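PDB 7BOB: endo-beta-mannanase, which hydrolyses beta-1,4-mannosidic linkages as an exo-acting mannosidase of glycoside hydrolase family 5, working as a homotrimer in a bacterium of the termite hindgut. Local coordinates for residues 71-76 with 131-136; 140-145 with 183-188; 478-483 with 521-526. All coordinates share one frame; numbering follows the deposited sequence.

Contact 1 (71-76 with 131-136)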
ATOM      1  N   GLY A  71     -20.213  -9.358  32.600  1.00 59.77           N
ATOM      2  CA  GLY A  71     -21.143 -10.258  33.259  1.00 59.56           C
ATOM      3  C   GLY A  71     -22.231  -9.599  34.084  1.00 59.14           C
ATOM      4  O   GLY A  71     -23.084 -10.305  34.634  1.00 56.70           O
ATOM      5  N   GLU A  72     -22.229  -8.277  34.198  1.00 61.38           N
ATOM      6  CA  GLU A  72     -23.256  -7.542  34.929  1.00 58.56           C
ATOM      7  C   GLU A  72     -24.174  -6.877  33.914  1.00 57.02           C
ATOM      8  O   GLU A  72     -23.785  -5.897  33.270  1.00 61.79           O
ATOM      9  CB  GLU A  72     -22.621  -6.496  35.838  1.00 57.31           C
ATOM     10  CG  GLU A  72     -21.601  -7.051  36.802  1.00 63.30           C
ATOM     11  CD  GLU A  72     -21.198  -6.023  37.828  1.00 60.65           C
ATOM     12  OE1 GLU A  72     -22.106  -5.336  38.349  1.00 67.90           O
ATOM     13  OE2 GLU A  72     -19.985  -5.888  38.094  1.00 61.99           O
ATOM     14  N   TYR A  73     -25.379  -7.400  33.767  1.00 54.33           N
ATOM     15  CA  TYR A  73     -26.317  -6.876  32.789  1.00 56.86           C
ATOM     16  C   TYR A  73     -27.235  -5.851  33.439  1.00 59.37           C
ATOM     17  O   TYR A  73     -27.758  -6.079  34.533  1.00 59.14           O
ATOM     18  CB  TYR A  73     -27.125  -8.019  32.167  1.00 56.72           C
ATOM     19  CG  TYR A  73     -26.248  -9.106  31.584  1.00 58.12           C
ATOM     20  CD1 TYR A  73     -25.667  -8.959  30.330  1.00 60.64           C
ATOM     21  CD2 TYR A  73     -25.982 -10.268  32.291  1.00 58.63           C
ATOM     22  CE1 TYR A  73     -24.848  -9.950  29.796  1.00 59.64           C
ATOM     23  CE2 TYR A  73     -25.166 -11.260  31.773  1.00 57.01           C
ATOM     24  CZ  TYR A  73     -24.605 -11.097  30.526  1.00 60.79           C
ATOM     25  OH  TYR A  73     -23.800 -12.081  30.003  1.00 60.77           O
ATOM     26  N   ASP A  74     -27.427  -4.715  32.762  1.00 58.20           N
ATOM     27  CA  ASP A  74     -28.193  -3.613  33.344  1.00 55.70           C
ATOM     28  C   ASP A  74     -29.677  -3.963  33.374  1.00 55.66           C
ATOM     29  O   ASP A  74     -30.317  -4.129  32.325  1.00 53.72           O
ATOM     30  CB  ASP A  74     -27.953  -2.321  32.564  1.00 53.28           C
ATOM     31  CG  ASP A  74     -28.493  -1.089  33.277  1.00 52.44           C
ATOM     32  OD1 ASP A  74     -29.680  -1.099  33.637  1.00 57.40           O
ATOM     33  OD2 ASP A  74     -27.755  -0.097  33.465  1.00 55.56           O
ATOM     34  N   ALA A  75     -30.235  -4.044  34.588  1.00 54.40           N
ATOM     35  CA  ALA A  75     -31.637  -4.426  34.726  1.00 53.12           C
ATOM     36  C   ALA A  75     -32.573  -3.355  34.178  1.00 49.78           C
ATOM     37  O   ALA A  75     -33.651  -3.686  33.677  1.00 51.41           O
ATOM     38  CB  ALA A  75     -31.961  -4.731  36.192  1.00 51.73           C
ATOM     39  N   THR A  76     -32.204  -2.078  34.264  1.00 51.87           N
ATOM     40  CA  THR A  76     -33.076  -1.054  33.695  1.00 52.37           C
ATOM     41  C   THR A  76     -33.203  -1.214  32.180  1.00 51.27           C
ATOM     42  O   THR A  76     -34.301  -1.090  31.625  1.00 52.11           O
ATOM     43  CB  THR A  76     -32.551   0.340  34.027  1.00 53.74           C
ATOM     44  OG1 THR A  76     -32.461   0.488  35.441  1.00 54.98           O
ATOM     45  CG2 THR A  76     -33.489   1.417  33.461  1.00 49.62           C
ATOM     46  N   ALA A 131     -20.627 -14.804  23.630  1.00 55.07           N
ATOM     47  CA  ALA A 131     -21.581 -15.906  23.705  1.00 55.54           C
ATOM     48  C   ALA A 131     -22.548 -15.715  24.869  1.00 54.60           C
ATOM     49  O   ALA A 131     -23.767 -15.843  24.709  1.00 52.85           O
ATOM     50  CB  ALA A 131     -20.837 -17.236  23.838  1.00 55.91           C
ATOM     51  N   ALA A 132     -22.021 -15.394  26.051  1.00 57.78           N
ATOM     52  CA  ALA A 132     -22.897 -15.209  27.205  1.00 56.78           C
ATOM     53  C   ALA A 132     -23.879 -14.075  26.958  1.00 54.63           C
ATOM     54  O   ALA A 132     -25.058 -14.178  27.310  1.00 55.74           O
ATOM     55  CB  ALA A 132     -22.070 -14.939  28.454  1.00 51.52           C
ATOM     56  N   TYR A 133     -23.415 -12.998  26.319  1.00 57.02           N
ATOM     57  CA  TYR A 133     -24.292 -11.867  26.027  1.00 57.20           C
ATOM     58  C   TYR A 133     -25.382 -12.254  25.036  1.00 54.37           C
ATOM     59  O   TYR A 133     -26.538 -11.847  25.185  1.00 54.97           O
ATOM     60  CB  TYR A 133     -23.465 -10.699  25.491  1.00 55.37           C
ATOM     61  CG  TYR A 133     -24.257  -9.600  24.817  1.00 54.31           C
ATOM     62  CD1 TYR A 133     -25.108  -8.775  25.547  1.00 49.12           C
ATOM     63  CD2 TYR A 133     -24.127  -9.370  23.445  1.00 54.55           C
ATOM     64  CE1 TYR A 133     -25.821  -7.745  24.928  1.00 49.43           C
ATOM     65  CE2 TYR A 133     -24.835  -8.354  22.809  1.00 48.35           C
ATOM     66  CZ  TYR A 133     -25.674  -7.541  23.555  1.00 53.38           C
ATOM     67  OH  TYR A 133     -26.366  -6.528  22.926  1.00 50.75           O
ATOM     68  N   ALA A 134     -25.036 -13.044  24.022  1.00 52.88           N
ATOM     69  CA  ALA A 134     -26.053 -13.485  23.075  1.00 57.32           C
ATOM     70  C   ALA A 134     -27.096 -14.357  23.763  1.00 54.91           C
ATOM     71  O   ALA A 134     -28.303 -14.204  23.531  1.00 52.12           O
ATOM     72  CB  ALA A 134     -25.408 -14.241  21.915  1.00 51.02           C
ATOM     73  N   ARG A 135     -26.643 -15.284  24.611  1.00 56.71           N
ATOM     74  CA  ARG A 135     -27.582 -16.130  25.337  1.00 61.16           C
ATOM     75  C   ARG A 135     -28.459 -15.303  26.273  1.00 55.47           C
ATOM     76  O   ARG A 135     -29.674 -15.535  26.355  1.00 51.88           O
ATOM     77  CB  ARG A 135     -26.824 -17.210  26.108  1.00 62.64           C
ATOM     78  CG  ARG A 135     -27.763 -18.124  26.889  1.00 72.27           C
ATOM     79  CD  ARG A 135     -27.076 -19.397  27.359  1.00 72.95           C
ATOM     80  NE  ARG A 135     -25.919 -19.076  28.191  1.00 88.25           N
ATOM     81  CZ  ARG A 135     -24.648 -19.239  27.818  1.00 83.18           C
ATOM     82  NH1 ARG A 135     -24.356 -19.734  26.616  1.00 79.23           N
ATOM     83  NH2 ARG A 135     -23.663 -18.909  28.655  1.00 77.59           N
ATOM     84  N   THR A 136     -27.882 -14.292  26.926  1.00 54.98           N
ATOM     85  CA  THR A 136     -28.654 -13.474  27.857  1.00 54.05           C
ATOM     86  C   THR A 136     -29.768 -12.719  27.151  1.00 53.77           C
ATOM     87  O   THR A 136     -30.910 -12.697  27.623  1.00 56.90           O
ATOM     88  CB  THR A 136     -27.752 -12.487  28.572  1.00 53.53           C
ATOM     89  OG1 THR A 136     -26.749 -13.201  29.303  1.00 55.41           O
ATOM     90  CG2 THR A 136     -28.586 -11.635  29.507  1.00 48.42           C
TER

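Contact 2 (140-145 with 183-188)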
ATOM      1  N   HIS A 140     -34.140 -13.013  27.186  1.00 57.66           N
ATOM      2  CA  HIS A 140     -35.161 -11.987  27.356  1.00 57.14           C
ATOM      3  C   HIS A 140     -36.062 -11.813  26.148  1.00 55.12           C
ATOM      4  O   HIS A 140     -37.093 -11.143  26.271  1.00 59.55           O
ATOM      5  CB  HIS A 140     -34.508 -10.658  27.701  1.00 59.61           C
ATOM      6  CG  HIS A 140     -34.008 -10.604  29.100  1.00 57.27           C
ATOM      7  ND1 HIS A 140     -34.713  -9.997  30.116  1.00 60.01           N
ATOM      8  CD2 HIS A 140     -32.902 -11.134  29.668  1.00 56.02           C
ATOM      9  CE1 HIS A 140     -34.046 -10.126  31.247  1.00 54.31           C
ATOM     10  NE2 HIS A 140     -32.942 -10.811  31.002  1.00 61.42           N
ATOM     11  N   LEU A 141     -35.703 -12.379  25.000  1.00 52.83           N
ATOM     12  CA  LEU A 141     -36.590 -12.392  23.844  1.00 56.67           C
ATOM     13  C   LEU A 141     -37.513 -13.594  23.828  1.00 52.50           C
ATOM     14  O   LEU A 141     -38.534 -13.565  23.124  1.00 52.69           O
ATOM     15  CB  LEU A 141     -35.782 -12.401  22.536  1.00 51.89           C
ATOM     16  CG  LEU A 141     -34.735 -11.311  22.322  1.00 52.72           C
ATOM     17  CD1 LEU A 141     -33.898 -11.667  21.103  1.00 49.71           C
ATOM     18  CD2 LEU A 141     -35.415  -9.977  22.113  1.00 52.44           C
ATOM     19  N   LYS A 142     -37.142 -14.663  24.535  1.00 52.37           N
ATOM     20  CA  LYS A 142     -37.920 -15.901  24.494  1.00 61.16           C
ATOM     21  C   LYS A 142     -39.411 -15.691  24.754  1.00 56.03           C
ATOM     22  O   LYS A 142     -40.218 -16.292  24.025  1.00 57.75           O
ATOM     23  CB  LYS A 142     -37.338 -16.928  25.479  1.00 61.15           C
ATOM     24  CG  LYS A 142     -37.961 -18.312  25.328  1.00 62.02           C
ATOM     25  CD  LYS A 142     -37.246 -19.369  26.173  1.00 65.12           C
ATOM     26  CE  LYS A 142     -37.847 -20.752  25.936  1.00 65.81           C
ATOM     27  NZ  LYS A 142     -37.500 -21.712  27.014  1.00 64.72           N
ATOM     28  N   PRO A 143     -39.844 -14.853  25.707  1.00 55.31           N
ATOM     29  CA  PRO A 143     -41.291 -14.615  25.864  1.00 56.51           C
ATOM     30  C   PRO A 143     -41.946 -13.994  24.648  1.00 59.20           C
ATOM     31  O   PRO A 143     -43.178 -13.880  24.629  1.00 56.17           O
ATOM     32  CB  PRO A 143     -41.369 -13.678  27.079  1.00 57.74           C
ATOM     33  CG  PRO A 143     -40.174 -14.027  27.892  1.00 56.20           C
ATOM     34  CD  PRO A 143     -39.085 -14.304  26.849  1.00 55.15           C
ATOM     35  N   PHE A 144     -41.187 -13.597  23.629  1.00 55.66           N
ATOM     36  CA  PHE A 144     -41.801 -13.055  22.423  1.00 56.22           C
ATOM     37  C   PHE A 144     -41.448 -13.862  21.180  1.00 54.26           C
ATOM     38  O   PHE A 144     -41.721 -13.411  20.066  1.00 54.87           O
ATOM     39  CB  PHE A 144     -41.404 -11.590  22.245  1.00 57.76           C
ATOM     40  CG  PHE A 144     -41.786 -10.727  23.408  1.00 52.33           C
ATOM     41  CD1 PHE A 144     -42.998 -10.050  23.411  1.00 54.92           C
ATOM     42  CD2 PHE A 144     -40.954 -10.611  24.504  1.00 55.30           C
ATOM     43  CE1 PHE A 144     -43.370  -9.264  24.473  1.00 54.69           C
ATOM     44  CE2 PHE A 144     -41.309  -9.817  25.578  1.00 54.91           C
ATOM     45  CZ  PHE A 144     -42.522  -9.142  25.557  1.00 56.83           C
ATOM     46  N   ALA A 145     -40.932 -15.084  21.364  1.00 55.21           N
ATOM     47  CA  ALA A 145     -40.293 -15.838  20.284  1.00 57.88           C
ATOM     48  C   ALA A 145     -41.154 -15.952  19.035  1.00 60.20           C
ATOM     49  O   ALA A 145     -40.625 -15.931  17.917  1.00 62.91           O
ATOM     50  CB  ALA A 145     -39.912 -17.233  20.781  1.00 58.23           C
ATOM     51  N   ARG A 183     -29.103 -20.349  19.879  1.00 57.27           N
ATOM     52  CA  ARG A 183     -29.894 -21.561  19.759  1.00 62.99           C
ATOM     53  C   ARG A 183     -29.877 -22.409  21.024  1.00 60.85           C
ATOM     54  O   ARG A 183     -30.643 -23.374  21.105  1.00 63.97           O
ATOM     55  CB  ARG A 183     -29.413 -22.381  18.552  1.00 59.22           C
ATOM     56  CG  ARG A 183     -29.700 -21.702  17.203  1.00 59.88           C
ATOM     57  CD  ARG A 183     -29.620 -22.674  16.018  1.00 56.73           C
ATOM     58  NE  ARG A 183     -29.513 -21.955  14.750  1.00 56.53           N
ATOM     59  CZ  ARG A 183     -30.523 -21.332  14.146  1.00 59.03           C
ATOM     60  NH1 ARG A 183     -31.751 -21.344  14.662  1.00 55.57           N
ATOM     61  NH2 ARG A 183     -30.304 -20.697  13.008  1.00 59.06           N
ATOM     62  N   GLU A 184     -29.029 -22.084  22.001  1.00 58.08           N
ATOM     63  CA  GLU A 184     -29.152 -22.704  23.317  1.00 62.99           C
ATOM     64  C   GLU A 184     -30.415 -22.251  24.035  1.00 62.11           C
ATOM     65  O   GLU A 184     -30.831 -22.897  25.001  1.00 64.63           O
ATOM     66  CB  GLU A 184     -27.932 -22.388  24.181  1.00 60.18           C
ATOM     67  CG  GLU A 184     -26.717 -23.237  23.870  1.00 61.15           C
ATOM     68  CD  GLU A 184     -25.499 -22.795  24.661  1.00 68.99           C
ATOM     69  OE1 GLU A 184     -25.694 -22.222  25.755  1.00 75.13           O
ATOM     70  OE2 GLU A 184     -24.352 -22.996  24.185  1.00 72.59           O
ATOM     71  N   VAL A 185     -31.027 -21.161  23.581  1.00 62.35           N
ATOM     72  CA  VAL A 185     -32.254 -20.640  24.159  1.00 61.65           C
ATOM     73  C   VAL A 185     -33.434 -20.785  23.206  1.00 60.66           C
ATOM     74  O   VAL A 185     -34.521 -21.175  23.626  1.00 61.42           O
ATOM     75  CB  VAL A 185     -32.062 -19.168  24.584  1.00 59.91           C
ATOM     76  CG1 VAL A 185     -33.393 -18.539  25.011  1.00 56.04           C
ATOM     77  CG2 VAL A 185     -31.019 -19.077  25.682  1.00 58.40           C
ATOM     78  N   LEU A 186     -33.245 -20.486  21.921  1.00 59.78           N
ATOM     79  CA  LEU A 186     -34.316 -20.563  20.929  1.00 59.24           C
ATOM     80  C   LEU A 186     -33.807 -21.379  19.749  1.00 65.32           C
ATOM     81  O   LEU A 186     -33.447 -20.825  18.696  1.00 64.33           O
ATOM     82  CB  LEU A 186     -34.774 -19.171  20.491  1.00 60.59           C
ATOM     83  CG  LEU A 186     -35.452 -18.280  21.522  1.00 59.86           C
ATOM     84  CD1 LEU A 186     -35.722 -16.906  20.932  1.00 54.13           C
ATOM     85  CD2 LEU A 186     -36.755 -18.943  21.981  1.00 57.00           C
ATOM     86  N   PRO A 187     -33.765 -22.707  19.886  1.00 67.40           N
ATOM     87  CA  PRO A 187     -33.138 -23.538  18.839  1.00 64.62           C
ATOM     88  C   PRO A 187     -33.738 -23.366  17.457  1.00 64.42           C
ATOM     89  O   PRO A 187     -33.041 -23.628  16.467  1.00 66.40           O
ATOM     90  CB  PRO A 187     -33.338 -24.971  19.359  1.00 65.40           C
ATOM     91  CG  PRO A 187     -34.428 -24.858  20.411  1.00 63.42           C
ATOM     92  CD  PRO A 187     -34.224 -23.511  21.031  1.00 62.25           C
ATOM     93  N   GLU A 188     -34.996 -22.934  17.344  1.00 64.40           N
ATOM     94  CA  GLU A 188     -35.666 -22.816  16.055  1.00 61.86           C
ATOM     95  C   GLU A 188     -35.742 -21.381  15.552  1.00 58.30           C
ATOM     96  O   GLU A 188     -36.425 -21.120  14.555  1.00 55.06           O
ATOM     97  CB  GLU A 188     -37.080 -23.413  16.137  1.00 61.99           C
ATOM     98  CG  GLU A 188     -37.104 -24.901  16.439  1.00 63.60           C
ATOM     99  CD  GLU A 188     -36.062 -25.677  15.637  1.00 70.60           C
ATOM    100  OE1 GLU A 188     -36.136 -25.675  14.389  1.00 72.25           O
ATOM    101  OE2 GLU A 188     -35.158 -26.282  16.257  1.00 73.87           O
TER

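Contact 3 (478-483 with 521-526)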
ATOM      1  N   VAL A 478      -2.952 -18.292 -17.051  1.00 53.44           N
ATOM      2  CA  VAL A 478      -2.443 -19.120 -15.960  1.00 51.95           C
ATOM      3  C   VAL A 478      -3.125 -20.482 -15.953  1.00 51.41           C
ATOM      4  O   VAL A 478      -2.535 -21.479 -15.523  1.00 53.46           O
ATOM      5  CB  VAL A 478      -2.584 -18.372 -14.615  1.00 54.30           C
ATOM      6  CG1 VAL A 478      -2.408 -19.315 -13.418  1.00 50.55           C
ATOM      7  CG2 VAL A 478      -1.532 -17.261 -14.544  1.00 49.61           C
ATOM      8  N   ASN A 479      -4.343 -20.576 -16.483  1.00 49.94           N
ATOM      9  CA  ASN A 479      -5.017 -21.864 -16.560  1.00 50.69           C
ATOM     10  C   ASN A 479      -5.217 -22.326 -17.994  1.00 52.98           C
ATOM     11  O   ASN A 479      -6.120 -23.127 -18.267  1.00 49.17           O
ATOM     12  CB  ASN A 479      -6.347 -21.803 -15.822  1.00 49.28           C
ATOM     13  CG  ASN A 479      -6.155 -21.787 -14.312  1.00 52.70           C
ATOM     14  OD1 ASN A 479      -5.767 -22.796 -13.728  1.00 49.95           O
ATOM     15  ND2 ASN A 479      -6.364 -20.626 -13.690  1.00 49.40           N
ATOM     16  N   TRP A 480      -4.387 -21.850 -18.913  1.00 50.69           N
ATOM     17  CA  TRP A 480      -4.544 -22.171 -20.332  1.00 51.52           C
ATOM     18  C   TRP A 480      -3.584 -23.310 -20.650  1.00 51.74           C
ATOM     19  O   TRP A 480      -2.413 -23.091 -20.976  1.00 50.56           O
ATOM     20  CB  TRP A 480      -4.293 -20.938 -21.190  1.00 50.75           C
ATOM     21  CG  TRP A 480      -4.780 -21.067 -22.594  1.00 50.61           C
ATOM     22  CD1 TRP A 480      -4.729 -22.183 -23.382  1.00 51.75           C
ATOM     23  CD2 TRP A 480      -5.366 -20.032 -23.399  1.00 49.35           C
ATOM     24  NE1 TRP A 480      -5.264 -21.911 -24.623  1.00 51.92           N
ATOM     25  CE2 TRP A 480      -5.660 -20.598 -24.659  1.00 50.50           C
ATOM     26  CE3 TRP A 480      -5.682 -18.688 -23.171  1.00 50.57           C
ATOM     27  CZ2 TRP A 480      -6.262 -19.867 -25.685  1.00 47.22           C
ATOM     28  CZ3 TRP A 480      -6.255 -17.956 -24.195  1.00 47.49           C
ATOM     29  CH2 TRP A 480      -6.549 -18.552 -25.439  1.00 49.24           C
ATOM     30  N   ALA A 481      -4.079 -24.539 -20.526  1.00 49.38           N
ATOM     31  CA  ALA A 481      -3.338 -25.709 -20.984  1.00 52.43           C
ATOM     32  C   ALA A 481      -4.225 -26.526 -21.921  1.00 52.22           C
ATOM     33  O   ALA A 481      -5.016 -25.944 -22.671  1.00 52.03           O
ATOM     34  CB  ALA A 481      -2.847 -26.539 -19.800  1.00 51.45           C
ATOM     35  N   GLN A 482      -4.119 -27.857 -21.899  1.00 51.07           N
ATOM     36  CA  GLN A 482      -4.879 -28.652 -22.864  1.00 52.85           C
ATOM     37  C   GLN A 482      -6.371 -28.406 -22.719  1.00 56.51           C
ATOM     38  O   GLN A 482      -7.052 -28.127 -23.707  1.00 55.12           O
ATOM     39  CB  GLN A 482      -4.571 -30.143 -22.719  1.00 57.13           C
ATOM     40  CG  GLN A 482      -3.123 -30.531 -23.050  1.00 60.12           C
ATOM     41  CD  GLN A 482      -2.235 -30.560 -21.807  1.00 62.85           C
ATOM     42  OE1 GLN A 482      -2.542 -29.921 -20.782  1.00 58.48           O
ATOM     43  NE2 GLN A 482      -1.134 -31.306 -21.887  1.00 62.88           N
ATOM     44  N   ALA A 483      -6.892 -28.463 -21.478  1.00 54.15           N
ATOM     45  CA  ALA A 483      -8.339 -28.364 -21.274  1.00 57.51           C
ATOM     46  C   ALA A 483      -8.887 -27.056 -21.830  1.00 54.93           C
ATOM     47  O   ALA A 483      -9.839 -27.060 -22.620  1.00 54.23           O
ATOM     48  CB  ALA A 483      -8.693 -28.507 -19.790  1.00 55.10           C
ATOM     49  N   VAL A 521      -1.539 -12.648 -25.436  1.00 52.44           N
ATOM     50  CA  VAL A 521      -1.040 -13.886 -26.017  1.00 54.07           C
ATOM     51  C   VAL A 521      -1.288 -13.872 -27.512  1.00 54.22           C
ATOM     52  O   VAL A 521      -2.242 -13.261 -28.003  1.00 55.90           O
ATOM     53  CB  VAL A 521      -1.679 -15.151 -25.406  1.00 53.54           C
ATOM     54  CG1 VAL A 521      -1.139 -15.390 -24.003  1.00 49.89           C
ATOM     55  CG2 VAL A 521      -3.199 -15.046 -25.440  1.00 51.22           C
ATOM     56  N   ARG A 522      -0.408 -14.562 -28.229  1.00 56.45           N
ATOM     57  CA  ARG A 522      -0.594 -14.882 -29.636  1.00 51.41           C
ATOM     58  C   ARG A 522      -1.095 -16.322 -29.733  1.00 49.06           C
ATOM     59  O   ARG A 522      -0.446 -17.250 -29.233  1.00 50.39           O
ATOM     60  CB  ARG A 522       0.715 -14.705 -30.399  1.00 52.16           C
ATOM     61  CG  ARG A 522       0.535 -14.718 -31.891  1.00 59.29           C
ATOM     62  CD  ARG A 522       1.643 -15.487 -32.588  1.00 67.08           C
ATOM     63  NE  ARG A 522       2.858 -14.696 -32.736  1.00 74.75           N
ATOM     64  CZ  ARG A 522       3.592 -14.663 -33.849  1.00 73.26           C
ATOM     65  NH1 ARG A 522       3.228 -15.375 -34.910  1.00 68.89           N
ATOM     66  NH2 ARG A 522       4.688 -13.917 -33.907  1.00 67.40           N
ATOM     67  N   ILE A 523      -2.240 -16.515 -30.364  1.00 51.38           N
ATOM     68  CA  ILE A 523      -2.833 -17.840 -30.405  1.00 54.44           C
ATOM     69  C   ILE A 523      -2.668 -18.448 -31.793  1.00 55.11           C
ATOM     70  O   ILE A 523      -2.436 -17.760 -32.787  1.00 54.59           O
ATOM     71  CB  ILE A 523      -4.310 -17.821 -29.982  1.00 53.17           C
ATOM     72  CG1 ILE A 523      -5.102 -16.835 -30.842  1.00 55.69           C
ATOM     73  CG2 ILE A 523      -4.408 -17.465 -28.467  1.00 56.62           C
ATOM     74  CD1 ILE A 523      -5.771 -17.451 -32.056  1.00 55.88           C
ATOM     75  N   GLU A 524      -2.783 -19.773 -31.839  1.00 56.51           N
ATOM     76  CA  GLU A 524      -2.897 -20.531 -33.076  1.00 59.58           C
ATOM     77  C   GLU A 524      -4.227 -21.275 -33.063  1.00 59.72           C
ATOM     78  O   GLU A 524      -4.487 -22.038 -32.115  1.00 58.26           O
ATOM     79  CB  GLU A 524      -1.736 -21.513 -33.224  1.00 62.67           C
ATOM     80  CG  GLU A 524      -1.590 -22.106 -34.607  1.00 64.88           C
ATOM     81  CD  GLU A 524      -1.080 -21.091 -35.606  1.00 70.57           C
ATOM     82  OE1 GLU A 524      -0.140 -20.319 -35.262  1.00 70.39           O
ATOM     83  OE2 GLU A 524      -1.635 -21.065 -36.729  1.00 71.81           O
ATOM     84  N   PRO A 525      -5.101 -21.081 -34.052  1.00 58.27           N
ATOM     85  CA  PRO A 525      -6.391 -21.790 -34.045  1.00 59.18           C
ATOM     86  C   PRO A 525      -6.230 -23.305 -34.125  1.00 57.06           C
ATOM     87  O   PRO A 525      -5.403 -23.825 -34.868  1.00 52.56           O
ATOM     88  CB  PRO A 525      -7.097 -21.223 -35.279  1.00 55.53           C
ATOM     89  CG  PRO A 525      -6.557 -19.814 -35.377  1.00 56.48           C
ATOM     90  CD  PRO A 525      -5.096 -19.957 -35.007  1.00 56.04           C
ATOM     91  N   ARG A 526      -7.002 -24.015 -33.302  1.00 57.29           N
ATOM     92  CA  ARG A 526      -7.010 -25.480 -33.287  1.00 58.72           C
ATOM     93  C   ARG A 526      -8.467 -25.916 -33.143  1.00 62.67           C
ATOM     94  O   ARG A 526      -8.874 -26.566 -32.179  1.00 63.18           O
ATOM     95  CB  ARG A 526      -6.134 -26.067 -32.175  1.00 58.22           C
ATOM     96  CG  ARG A 526      -4.611 -25.845 -32.360  1.00 65.71           C
ATOM     97  CD  ARG A 526      -3.983 -26.777 -33.420  1.00 68.59           C
ATOM     98  NE  ARG A 526      -2.872 -26.161 -34.169  1.00 70.45           N
ATOM     99  CZ  ARG A 526      -1.581 -26.252 -33.832  1.00 71.52           C
ATOM    100  NH1 ARG A 526      -1.234 -26.929 -32.742  1.00 68.04           N
ATOM    101  NH2 ARG A 526      -0.630 -25.669 -34.579  1.00 74.67           N
TER

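Contact 1 (71-76 with 131-136)
Tyr73 lays one face of its ring on Thr136, and this is where the contact is tight. The methyl CG2 of Thr136 stands over the centre of the Tyr73 ring, 3.8 Å from its centroid and only 3° off the ring normal, a clean CH-pi contact. The threonine is turned so that OG1 lies beside the backbone N (chi1 -60°), which puts CG2 anti to that nitrogen, presents the methyl to the ring and turns OG1 back onto its own helix. There OG1 gives its proton to Ala132 O at 2.8 Å, arriving from above the carbonyl plane. Thr136 N bonds the same oxygen from the opposite face, so two donors grip Ala132 O, and the bond from OG1 holds the threonine side chain in its rotation. The phenol oxygen of Tyr73 ends beside this pair, with OH 3.2 Å from Thr136 OG1 and 3.7 Å from Ala132 CB.

Beyond that the fit is looser. Tyr73 CE1 meets the edge of the Tyr133 ring at CD1, 4.4 Å away, while Tyr133 sends its own hydroxyl to Leu99 O. Past Tyr73 the chain swings towards solvent, where Asp74 caps the next helix through a weak bond from Thr76 N to OD1. With an alanine in place of Tyr73, the Thr136 methyl would probably lose its aromatic cover and a gap would open between the loop and the helix. The arrangement belongs to the (beta/alpha)8 barrel of family 5: the loop leading into helix 75-89 rests on the next barrel helix, 124-141.

Contact 2 (140-145 with 183-188)
Leu186 pushes its CD2 methyl into the notch between Lys142 and Ala145, and the torsions of two side chains decide how it fits. Its CG lies beside the backbone N and anti to the carbonyl carbon (chi1 -66°). CD1 then continues the line of the chain, while CD2 branches off to meet the other segment. That methyl is 3.6 Å from Lys142 CG and 3.8 Å from Ala145 CB. The notch itself is made by a tight turn, in which Ala145 N bonds Lys142 O and so brings the alanine methyl round to the lysine's side.

Lys142 sets CG anti to its backbone N (chi1 -171°) and runs out fully extended, crossing both valine and leucine at a slant. Its aliphatic carbons do the touching: CD meets Val185 CG1 at 4.1 Å, and CE passes Val185 O at the same distance. The charged end travels on past the loop towards solvent.

In the fold, this is the place where two successive barrel helices finish. Helix 124-141 runs out into a 3-10 turn before strand 151-154, and helix 168-183 gives way to the loop before strand 191-192, so the contact lies at the opposite end of the barrel from the loops that follow the strands. Leu186 also packs on Ile151, and Val185 on Thr138 and Thr139 of helix 124-141.

Within the loop, Arg183 reaches forward along the chain, its NH1 bonding Pro187 O at 3.2 Å, from above the carbonyl plane. NH1 of the same arginine also bonds Ala189 O, and NH2 makes a salt bridge to Asp235.

Contact 3 (478-483 with 521-526)
Between Trp480 and Val521, whose CA atoms are 10.6 Å apart and mark the nearest approach of the two backbones, the chains stand too far apart for main-chain bonding. Residues 521-525 form an extended strand. Residues 478-481 run from a 3-10 residue, Val478, through loop into helix 482-488, with Ala481 at its N-cap.

One large side chain bridges the distance. Trp480 turns CG anti to its backbone N (chi1 -164°), which throws the indole across towards the strand with its six-membered ring leading. CH2 of that ring meets Ile523 CG2 at 3.9 Å, and its neighbour CZ2 is 4.1 Å from the same methyl. On the Val521 side the fit is slacker, CZ3 standing 4.4 Å from Val521 CG2. Both methyls approach the indole obliquely, and two residues apart on one strand they project from the same side of it.

Strand 520-525 pairs antiparallel with strand 490-496, and Ile492 of that partner touches both Trp480 and Val521, so the indole packs against a small two-stranded sheet beside the mixed sheet of the C-terminal domain. The indole nitrogen NE1, in the five-membered ring, makes weak bonds to Ser485 OG and Ala490 O.

Ile523 divides its branches. CG2 lies anti to the carbonyl carbon and serves the tryptophan, while CG1 sits in the crowded position between backbone N and carbonyl carbon (chi1 56°), and the isoleucine also packs on Pro539 and Leu542 of strand 539-546. Just before the tryptophan, Asn479 OD1 accepts a hydrogen bond from Asn333 N of a neighbouring subunit, which places this turn at an interface of the trimer.

Overall arrangement
Read from the N terminus, the three contacts come in series; none nests in or crosses another. Contact 1 closes a loop of 54 residues that takes in helix 75-89 and strand 94-101. Four residues later contact 2 opens, closing 37 residues through strand 151-154 and helix 168-183. Both use helix 124-141, and their centres are 14 Å apart: Arg135 joins them by a salt bridge to Glu184 and by packing on Val185. Together they tie helix 124-141 to the loops before helix 75-89 and after helix 168-183. Contact 3 closes another 37 residues, about half of them strand, in the C-terminal domain, its centre about 60 Å from that of contact 1, across the chain's centre.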